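Local atomic coordinates of Dr hemagglutinin structural subunit (Escherichia coli, PDB entry 1UT1), a protein that forms the structural subunit of a fimbrial adhesin through which uropathogenic E. coli binds the Dr blood group antigen and adheres to the upper urinary tract. Residues A[81-92]-A[129-139]; A[9-17]-A[140-148]. The protein carries 3 engineered substitutions. All blocks are in the same frame, centred on the assembly; numbering follows the deposited sequence.

Contact 1 (A[81-92]-A[129-139]); sequences LISDNNRDKLYV and QTNTPPGNYTL. With EDO (1,2-ethanediol), chain I.
Gln129 and Tyr91 illustrate how a side-chain amide can pair with a peptide edge much as a strand backbone would. The N-H of Tyr91 is taken by Gln129 OE1 at 2.9 Å, and Gln129 NE2 returns a bond to Tyr91 O, also 2.9 Å; each donor lies in the carbonyl plane, on a lone pair. Tyr91 also bonds to the backbone of Asp126. The side chain of Gln129 leaves its backbone with CG beside N (chi1 -73°) and runs on extended to this peptide edge, where the two opposed bonds fix which end of the amide is oxygen. A water donates to both Gln129 OE1 and Lys89 O, while NE2 has a further partner in Gly127 O.

Backbone pairing holds the other half. Ile82 and Thr138 form an antiparallel hydrogen-bonded pair, Ile82 N to Thr138 O and Thr138 N to Ile82 O both measuring 2.9 Å. Beyond it, Asn136 ND2 reaches Asp84 OD2 at 3.3 Å from above the carboxylate plane, and Asn136 OD1 turns to Thr23.

In the immunoglobulin-like fold expected of Dr-family adhesins, strand 78-83 here runs between its hairpin partner 89-96 and the last strand, 135-147. The hairpin loop begins with a type I turn from Ser83 to Asn86.

Aromatic and apolar contacts fill the inner side. Ser83 CB lies over one face of the Tyr137 ring in a CH-pi contact, 4.2 Å from the ring centroid, while Asp88 O meets the ring edge. Tyr137 OH donates to Pro133 O at 2.6 Å, tying the ring to the approach of its own strand. Further along, Leu81 crosses Leu139 at about a right angle, its CG 3.6 Å from Leu139 CB, and Leu22 of strand 16-25 packs against Leu81.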
loop_
_atom_site.group_PDB
_atom_site.type_symbol
_atom_site.label_atom_id
_atom_site.label_comp_id
_atom_site.label_asym_id
_atom_site.label_seq_id
_atom_site.Cartn_x
_atom_site.Cartn_y
_atom_site.Cartn_z
ATOM N N LEU A 81 10.773 11.521 -11.253
ATOM C CA LEU A 81 9.646 11.127 -10.419
ATOM C C LEU A 81 8.443 11.768 -11.105
ATOM O O LEU A 81 8.572 12.806 -11.748
ATOM C CB LEU A 81 9.756 11.692 -9.003
ATOM C CG LEU A 81 10.578 10.845 -8.029
ATOM C CD1 LEU A 81 12.019 10.990 -8.390
ATOM C CD2 LEU A 81 10.329 11.337 -6.583
ATOM N N ILE A 82 7.286 11.139 -10.965
ATOM C CA ILE A 82 6.073 11.630 -11.604
ATOM C C ILE A 82 4.990 11.848 -10.549
ATOM O O ILE A 82 4.906 11.106 -9.582
ATOM C CB ILE A 82 5.581 10.636 -12.708
ATOM C CG1 ILE A 82 4.535 11.321 -13.629
ATOM C CG2 ILE A 82 5.037 9.345 -12.092
ATOM C CD1 ILE A 82 5.134 12.402 -14.578
ATOM N N SER A 83 4.191 12.905 -10.714
ATOM C CA SER A 83 3.092 13.174 -9.767
ATOM C C SER A 83 1.999 12.081 -9.859
ATOM O O SER A 83 1.910 11.339 -10.846
ATOM C CB SER A 83 2.476 14.555 -10.037
ATOM O OG SER A 83 1.988 14.635 -11.367
ATOM N N ASP A 84 1.156 12.012 -8.834
ATOM C CA ASP A 84 0.070 11.030 -8.787
ATOM C C ASP A 84 -0.840 11.114 -10.048
ATOM O O ASP A 84 -1.306 10.094 -10.549
ATOM C CB ASP A 84 -0.775 11.265 -7.540
ATOM C CG ASP A 84 -0.203 10.592 -6.318
ATOM O OD1 ASP A 84 0.892 10.006 -6.411
ATOM O OD2 ASP A 84 -0.764 10.813 -5.227
ATOM N N ASN A 85 -1.052 12.324 -10.559
ATOM C CA ASN A 85 -1.912 12.499 -11.753
ATOM C C ASN A 85 -1.207 12.304 -13.109
ATOM O O ASN A 85 -1.844 12.396 -14.164
ATOM C CB ASN A 85 -2.699 13.810 -11.684
ATOM C CG ASN A 85 -1.847 15.061 -12.009
ATOM O OD1 ASN A 85 -2.385 16.157 -12.081
ATOM N ND2 ASN A 85 -0.545 14.897 -12.212
ATOM N N ASN A 86 0.064 11.873 -13.061
ATOM C CA ASN A 86 0.873 11.591 -14.239
ATOM C C ASN A 86 1.308 12.804 -15.012
ATOM O O ASN A 86 1.939 12.695 -16.052
ATOM C CB ASN A 86 0.182 10.573 -15.181
ATOM C CG ASN A 86 1.174 9.800 -16.033
ATOM O OD1 ASN A 86 1.012 9.659 -17.250
ATOM N ND2 ASN A 86 2.254 9.381 -15.415
ATOM N N ARG A 87 1.021 13.983 -14.493
ATOM C CA ARG A 87 1.361 15.184 -15.240
ATOM C C ARG A 87 2.717 15.814 -14.999
ATOM O O ARG A 87 3.353 16.302 -15.936
ATOM C CB ARG A 87 0.279 16.255 -15.097
ATOM C CG ARG A 87 0.541 17.436 -16.024
ATOM C CD ARG A 87 -0.676 18.304 -16.217
ATOM N NE ARG A 87 -1.895 17.571 -16.585
ATOM C CZ ARG A 87 -3.109 18.100 -16.451
ATOM N NH1 ARG A 87 -3.216 19.331 -15.994
ATOM N NH2 ARG A 87 -4.204 17.411 -16.758
ATOM N N ASP A 88 3.079 15.958 -13.731
ATOM C CA ASP A 88 4.217 16.773 -13.363
ATOM C C ASP A 88 5.453 15.945 -13.081
ATOM O O ASP A 88 5.387 14.910 -12.391
ATOM C CB ASP A 88 3.864 17.665 -12.170
ATOM C CG ASP A 88 2.662 18.550 -12.456
ATOM O OD1 ASP A 88 2.745 19.356 -13.402
ATOM O OD2 ASP A 88 1.597 18.346 -11.825
ATOM N N LYS A 89 6.552 16.369 -13.706
ATOM C CA LYS A 89 7.825 15.674 -13.605
ATOM C C LYS A 89 8.825 16.358 -12.657
ATOM O O LYS A 89 8.965 17.598 -12.639
ATOM C CB LYS A 89 8.465 15.564 -14.992
ATOM C CG LYS A 89 7.606 14.854 -16.021
ATOM C CD LYS A 89 8.263 15.022 -17.405
ATOM C CE LYS A 89 7.432 14.348 -18.493
ATOM N NZ LYS A 89 8.055 14.580 -19.826
ATOM N N LEU A 90 9.591 15.532 -11.946
ATOM C CA LEU A 90 10.722 16.031 -11.154
ATOM C C LEU A 90 11.934 15.264 -11.668
ATOM O O LEU A 90 12.063 14.060 -11.412
ATOM C CB LEU A 90 10.497 15.743 -9.676
ATOM C CG LEU A 90 11.594 16.136 -8.686
ATOM C CD1 LEU A 90 11.861 17.671 -8.777
ATOM C CD2 LEU A 90 11.109 15.760 -7.245
ATOM N N TYR A 91 12.740 15.919 -12.513
ATOM C CA TYR A 91 13.857 15.246 -13.165
ATOM C C TYR A 91 14.918 14.896 -12.153
ATOM O O TYR A 91 15.306 15.726 -11.314
ATOM C CB TYR A 91 14.451 16.137 -14.233
ATOM C CG TYR A 91 13.501 16.298 -15.397
ATOM C CD1 TYR A 91 12.677 17.408 -15.496
ATOM C CD2 TYR A 91 13.423 15.322 -16.379
ATOM C CE1 TYR A 91 11.801 17.562 -16.577
ATOM C CE2 TYR A 91 12.528 15.448 -17.435
ATOM C CZ TYR A 91 11.713 16.565 -17.514
ATOM O OH TYR A 91 10.886 16.725 -18.623
ATOM N N VAL A 92 15.484 13.711 -12.320
ATOM C CA VAL A 92 16.525 13.261 -11.412
ATOM C C VAL A 92 17.712 12.640 -12.140
ATOM O O VAL A 92 17.566 12.076 -13.238
ATOM C CB VAL A 92 15.972 12.205 -10.385
ATOM C CG1 VAL A 92 14.936 12.852 -9.439
ATOM C CG2 VAL A 92 15.358 10.945 -11.104
ATOM N N GLN A 129 14.823 22.703 -9.280
ATOM C CA GLN A 129 13.414 22.604 -9.686
ATOM C C GLN A 129 12.507 23.140 -8.586
ATOM O O GLN A 129 11.542 22.487 -8.156
ATOM C CB GLN A 129 13.069 21.163 -10.107
ATOM C CG GLN A 129 13.682 20.793 -11.462
ATOM C CD GLN A 129 13.663 19.291 -11.736
ATOM O OE1 GLN A 129 12.659 18.751 -12.172
ATOM N NE2 GLN A 129 14.788 18.621 -11.498
ATOM N N THR A 130 12.862 24.338 -8.108
ATOM C CA THR A 130 12.172 24.973 -6.999
ATOM C C THR A 130 10.750 25.482 -7.294
ATOM O O THR A 130 10.084 26.004 -6.401
ATOM C CB THR A 130 13.016 26.108 -6.367
ATOM O OG1 THR A 130 13.287 27.102 -7.348
ATOM C CG2 THR A 130 14.322 25.576 -5.797
ATOM N N ASN A 131 10.290 25.325 -8.529
ATOM C CA ASN A 131 8.894 25.672 -8.900
ATOM C C ASN A 131 8.017 24.435 -9.102
ATOM O O ASN A 131 6.914 24.526 -9.650
ATOM C CB ASN A 131 8.853 26.515 -10.182
ATOM C CG ASN A 131 9.364 27.938 -9.956
ATOM O OD1 ASN A 131 9.139 28.530 -8.899
ATOM N ND2 ASN A 131 10.107 28.462 -10.925
ATOM N N THR A 132 8.517 23.270 -8.695
ATOM C CA THR A 132 7.744 22.038 -8.823
ATOM C C THR A 132 6.419 22.194 -8.088
ATOM O O THR A 132 6.402 22.615 -6.943
ATOM C CB THR A 132 8.530 20.853 -8.195
ATOM O OG1 THR A 132 9.742 20.671 -8.938
ATOM C CG2 THR A 132 7.699 19.559 -8.229
ATOM N N PRO A 133 5.306 21.852 -8.733
ATOM C CA PRO A 133 4.003 21.977 -8.050
ATOM C C PRO A 133 3.932 21.028 -6.839
ATOM O O PRO A 133 4.356 19.863 -6.916
ATOM C CB PRO A 133 2.992 21.526 -9.107
ATOM C CG PRO A 133 3.687 21.577 -10.406
ATOM C CD PRO A 133 5.161 21.367 -10.112
ATOM N N PRO A 134 3.307 21.482 -5.755
ATOM C CA PRO A 134 3.094 20.592 -4.611
ATOM C C PRO A 134 2.276 19.352 -5.036
ATOM O O PRO A 134 1.370 19.432 -5.878
ATOM C CB PRO A 134 2.289 21.462 -3.631
ATOM C CG PRO A 134 2.779 22.889 -3.952
ATOM C CD PRO A 134 2.951 22.885 -5.446
ATOM N N GLY A 135 2.656 18.197 -4.501
ATOM C CA GLY A 135 1.976 16.950 -4.809
ATOM C C GLY A 135 2.828 15.768 -4.345
ATOM O O GLY A 135 3.839 15.954 -3.664
ATOM N N ASN A 136 2.369 14.563 -4.681
ATOM C CA ASN A 136 3.069 13.311 -4.351
ATOM C C ASN A 136 3.716 12.791 -5.602
ATOM O O ASN A 136 3.073 12.654 -6.648
ATOM C CB ASN A 136 2.079 12.264 -3.802
ATOM C CG ASN A 136 1.294 12.786 -2.636
ATOM O OD1 ASN A 136 1.871 13.232 -1.641
ATOM N ND2 ASN A 136 -0.017 12.915 -2.820
ATOM N N TYR A 137 5.004 12.531 -5.506
ATOM C CA TYR A 137 5.810 12.142 -6.648
ATOM C C TYR A 137 6.413 10.797 -6.372
ATOM O O TYR A 137 6.764 10.499 -5.249
ATOM C CB TYR A 137 6.931 13.175 -6.837
ATOM C CG TYR A 137 6.415 14.495 -7.362
ATOM C CD1 TYR A 137 6.479 14.799 -8.729
ATOM C CD2 TYR A 137 5.865 15.440 -6.493
ATOM C CE1 TYR A 137 5.949 15.999 -9.226
ATOM C CE2 TYR A 137 5.384 16.673 -6.967
ATOM C CZ TYR A 137 5.359 16.906 -8.347
ATOM O OH TYR A 137 4.874 18.110 -8.825
ATOM N N THR A 138 6.576 10.007 -7.427
ATOM C CA THR A 138 7.043 8.628 -7.271
ATOM C C THR A 138 7.993 8.238 -8.410
ATOM O O THR A 138 7.767 8.621 -9.581
ATOM C CB THR A 138 5.774 7.631 -7.292
ATOM O OG1 THR A 138 4.782 8.067 -6.339
ATOM C CG2 THR A 138 6.184 6.220 -6.941
ATOM N N LEU A 139 9.004 7.420 -8.076
ATOM C CA LEU A 139 9.897 6.826 -9.064
ATOM C C LEU A 139 9.967 5.339 -8.721
ATOM O O LEU A 139 10.289 4.967 -7.590
ATOM C CB LEU A 139 11.307 7.413 -9.020
ATOM C CG LEU A 139 12.368 6.593 -9.781
ATOM C CD1 LEU A 139 12.087 6.595 -11.278
ATOM C CD2 LEU A 139 13.761 7.178 -9.515
HETATM C C1 EDO I . 0.833 17.862 -8.709
HETATM O O1 EDO I . 0.508 17.072 -9.859
HETATM C C2 EDO I . 0.105 19.222 -8.818
HETATM O O2 EDO I . -1.247 19.018 -9.281
HETATM O O HOH W 1 3.199 9.616 -7.892
HETATM O O HOH W 2 10.726 19.996 -13.652
#

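Contact 2 (A[9-17]-A[140-148]); sequences GSFTPSGTT and TLTGGYWAK. Engineered in segment 9-17: Gly9 (natural residue Ala), Ser10 (natural residue Gly). With EDO (1,2-ethanediol), chain N.
Thr12 N donates to Tyr145 O over 2.8 Å, with the N-H pointing straight at the oxygen and the donor nearly along the C=O axis. Tyr145 N answers to Thr12 O, making this a hydrogen-bonded pair of strand 10-14 with the antiparallel last strand, 135-147. Nearer the chain ends, Ala147 N bonds to the carbonyl O of Ser10, an engineered residue.

The Tyr145 ring lies alongside Thr12, pointing the same way. Its CG stands between the backbone N and the carbonyl carbon (chi1 58°), which brings the ring to that position; Thr12 CB then lies over one face, toward the rim, at 3.7 Å from the centroid, a CH-pi contact. On the other side of the sheet, Phe11 has CG anti to N (chi1 174°) and sends its ring along the last strand. Gly144 has no side chain to obstruct it, and Phe11 CE2 comes within 3.5 Å of Gly144 CA.

A beta bulge then shifts the register by two residues between Pro13 and Thr17, where the chain turns a corner at Gly15. Gly143 spans the irregularity with both its polar backbone atoms: Ser14 N reaches Gly143 O at 3.0 Å, and Gly143 N reaches Thr16 O at 2.9 Å. Past the corner, Thr17 CG2 and Thr140 CG2 press tightly together at 3.3 Å.

Ser14 OG bonds to Glu26 N and Cys28 O of the third subunit, and Thr16 OG1 to Val32 N of that subunit. Main-chain bonds thus join the two ends of one polypeptide, while both the backbone and the hydroxyls of Ser14 and Thr16 bond the corner to the third subunit.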
loop_
_atom_site.group_PDB
_atom_site.type_symbol
_atom_site.label_atom_id
_atom_site.label_comp_id
_atom_site.label_asym_id
_atom_site.label_seq_id
_atom_site.Cartn_x
_atom_site.Cartn_y
_atom_site.Cartn_z
ATOM N N GLY A 9 19.530 -3.706 -27.233
ATOM C CA GLY A 9 19.573 -4.528 -26.015
ATOM C C GLY A 9 18.182 -4.706 -25.413
ATOM O O GLY A 9 17.252 -3.970 -25.738
ATOM N N SER A 10 18.038 -5.664 -24.509
ATOM C CA SER A 10 16.742 -5.875 -23.893
ATOM C C SER A 10 16.857 -6.112 -22.401
ATOM O O SER A 10 17.832 -6.690 -21.942
ATOM C CB SER A 10 16.028 -7.039 -24.549
ATOM O OG SER A 10 16.440 -8.257 -23.972
ATOM N N PHE A 11 15.803 -5.734 -21.676
ATOM C CA PHE A 11 15.738 -5.918 -20.235
ATOM C C PHE A 11 14.863 -7.116 -19.877
ATOM O O PHE A 11 13.738 -7.253 -20.371
ATOM C CB PHE A 11 15.169 -4.655 -19.570
ATOM C CG PHE A 11 14.922 -4.804 -18.093
ATOM C CD1 PHE A 11 13.626 -4.949 -17.597
ATOM C CD2 PHE A 11 15.974 -4.683 -17.188
ATOM C CE1 PHE A 11 13.388 -5.043 -16.195
ATOM C CE2 PHE A 11 15.750 -4.768 -15.808
ATOM C CZ PHE A 11 14.460 -4.965 -15.320
ATOM N N THR A 12 15.393 -7.979 -19.017
ATOM C CA THR A 12 14.649 -9.113 -18.483
ATOM C C THR A 12 14.296 -8.830 -17.014
ATOM O O THR A 12 15.176 -8.794 -16.171
ATOM C CB THR A 12 15.504 -10.398 -18.510
ATOM O OG1 THR A 12 15.876 -10.710 -19.852
ATOM C CG2 THR A 12 14.712 -11.549 -17.946
ATOM N N PRO A 13 13.012 -8.665 -16.716
ATOM C CA PRO A 13 12.606 -8.412 -15.338
ATOM C C PRO A 13 12.919 -9.642 -14.501
ATOM O O PRO A 13 12.530 -10.775 -14.852
ATOM C CB PRO A 13 11.079 -8.215 -15.444
ATOM C CG PRO A 13 10.858 -7.752 -16.880
ATOM C CD PRO A 13 11.884 -8.518 -17.666
ATOM N N SER A 14 13.651 -9.446 -13.411
ATOM C CA SER A 14 14.035 -10.571 -12.539
ATOM C C SER A 14 14.578 -10.035 -11.216
ATOM O O SER A 14 15.776 -9.833 -11.057
ATOM C CB SER A 14 15.089 -11.481 -13.215
ATOM O OG SER A 14 15.335 -12.605 -12.380
ATOM N N GLY A 15 13.670 -9.753 -10.302
ATOM C CA GLY A 15 14.049 -9.119 -9.049
ATOM C C GLY A 15 12.838 -8.444 -8.427
ATOM O O GLY A 15 11.701 -8.567 -8.907
ATOM N N THR A 16 13.099 -7.612 -7.445
ATOM C CA THR A 16 12.042 -6.881 -6.816
ATOM C C THR A 16 11.986 -5.389 -7.251
ATOM O O THR A 16 12.796 -4.918 -8.043
ATOM C CB THR A 16 12.098 -7.036 -5.330
ATOM O OG1 THR A 16 13.373 -6.580 -4.851
ATOM C CG2 THR A 16 11.943 -8.539 -4.988
ATOM N N THR A 17 11.017 -4.679 -6.715
ATOM C CA THR A 17 10.765 -3.308 -7.106
ATOM C C THR A 17 10.928 -2.352 -5.936
ATOM O O THR A 17 10.397 -2.593 -4.827
ATOM C CB THR A 17 9.327 -3.201 -7.651
ATOM O OG1 THR A 17 9.211 -4.032 -8.815
ATOM C CG2 THR A 17 8.950 -1.740 -8.013
ATOM N N THR A 140 9.586 4.493 -9.670
ATOM C CA THR A 140 9.546 3.055 -9.412
ATOM C C THR A 140 10.609 2.336 -10.261
ATOM O O THR A 140 10.702 2.574 -11.478
ATOM C CB THR A 140 8.144 2.520 -9.746
ATOM O OG1 THR A 140 7.175 3.172 -8.904
ATOM C CG2 THR A 140 8.078 1.028 -9.512
ATOM N N LEU A 141 11.447 1.526 -9.611
ATOM C CA LEU A 141 12.566 0.823 -10.284
ATOM C C LEU A 141 12.474 -0.675 -10.000
ATOM O O LEU A 141 12.315 -1.097 -8.848
ATOM C CB LEU A 141 13.912 1.325 -9.771
ATOM C CG LEU A 141 14.219 2.825 -10.055
ATOM C CD1 LEU A 141 15.426 3.308 -9.206
ATOM C CD2 LEU A 141 14.502 3.023 -11.513
ATOM N N THR A 142 12.577 -1.464 -11.052
ATOM C CA THR A 142 12.457 -2.914 -10.936
ATOM C C THR A 142 13.771 -3.551 -11.344
ATOM O O THR A 142 14.328 -3.229 -12.389
ATOM C CB THR A 142 11.340 -3.451 -11.876
ATOM O OG1 THR A 142 10.082 -2.895 -11.473
ATOM C CG2 THR A 142 11.272 -5.025 -11.793
ATOM N N GLY A 143 14.223 -4.512 -10.552
ATOM C CA GLY A 143 15.488 -5.189 -10.810
ATOM C C GLY A 143 15.365 -6.231 -11.884
ATOM O O GLY A 143 14.298 -6.836 -12.088
ATOM N N GLY A 144 16.470 -6.461 -12.566
ATOM C CA GLY A 144 16.503 -7.434 -13.648
ATOM C C GLY A 144 17.882 -7.393 -14.276
ATOM O O GLY A 144 18.849 -7.014 -13.624
ATOM N N TYR A 145 17.998 -7.896 -15.503
ATOM C CA TYR A 145 19.306 -7.888 -16.173
ATOM C C TYR A 145 19.170 -7.514 -17.617
ATOM O O TYR A 145 18.075 -7.594 -18.199
ATOM C CB TYR A 145 20.078 -9.200 -15.991
ATOM C CG TYR A 145 19.346 -10.415 -16.479
ATOM C CD1 TYR A 145 18.561 -11.182 -15.610
ATOM C CD2 TYR A 145 19.456 -10.821 -17.808
ATOM C CE1 TYR A 145 17.876 -12.321 -16.085
ATOM C CE2 TYR A 145 18.775 -11.948 -18.287
ATOM C CZ TYR A 145 18.033 -12.711 -17.416
ATOM O OH TYR A 145 17.412 -13.859 -17.896
ATOM N N TRP A 146 20.240 -6.966 -18.161
ATOM C CA TRP A 146 20.180 -6.419 -19.503
ATOM C C TRP A 146 21.127 -7.194 -20.412
ATOM O O TRP A 146 22.163 -7.712 -19.963
ATOM C CB TRP A 146 20.563 -4.926 -19.443
ATOM C CG TRP A 146 20.442 -4.159 -20.735
ATOM C CD1 TRP A 146 19.362 -3.419 -21.168
ATOM C CD2 TRP A 146 21.465 -3.990 -21.715
ATOM N NE1 TRP A 146 19.680 -2.768 -22.342
ATOM C CE2 TRP A 146 20.959 -3.115 -22.707
ATOM C CE3 TRP A 146 22.776 -4.473 -21.837
ATOM C CZ2 TRP A 146 21.724 -2.697 -23.789
ATOM C CZ3 TRP A 146 23.539 -4.045 -22.898
ATOM C CH2 TRP A 146 23.007 -3.181 -23.878
ATOM N N ALA A 147 20.776 -7.251 -21.695
ATOM C CA ALA A 147 21.664 -7.831 -22.704
ATOM C C ALA A 147 21.437 -7.185 -24.070
ATOM O O ALA A 147 20.339 -6.688 -24.365
ATOM C CB ALA A 147 21.463 -9.326 -22.786
ATOM N N LYS A 148 22.490 -7.159 -24.899
ATOM C CA LYS A 148 22.359 -6.704 -26.296
ATOM C C LYS A 148 21.830 -7.895 -27.104
ATOM O O LYS A 148 22.577 -8.901 -27.178
ATOM C CB LYS A 148 23.735 -6.293 -26.861
ATOM C CG LYS A 148 24.526 -5.418 -25.930
ATOM C CD LYS A 148 24.851 -4.082 -26.575
ATOM C CE LYS A 148 25.419 -4.323 -27.932
ATOM N NZ LYS A 148 26.218 -5.545 -27.800
HETATM C C1 EDO N . 10.182 -8.659 -11.796
HETATM O O1 EDO N . 9.737 -8.439 -10.464
HETATM C C2 EDO N . 10.164 -10.168 -12.070
HETATM O O2 EDO N . 11.036 -10.861 -11.152
HETATM O O HOH W 3 16.175 -13.350 -20.907
#

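A single long strand, 135-147, carries both contacts: contact 1 engages its beginning and contact 2 the remainder, with centres about 24 Å apart on opposite sides of the chain's centre. Residues 139 and 140 join them directly in sequence. Along the chain contact 1 is nested inside the loop that contact 2 closes, since 9-17 is the start of the modelled chain and 140-148 its end. In these contacts the last strand pairs with strand 78-83 near its start, then with the beginning of strand 16-25, and finally with strand 10-14. One strand can in this way tie an internal hairpin to the N-terminal segment, which also reaches a neighbouring subunit.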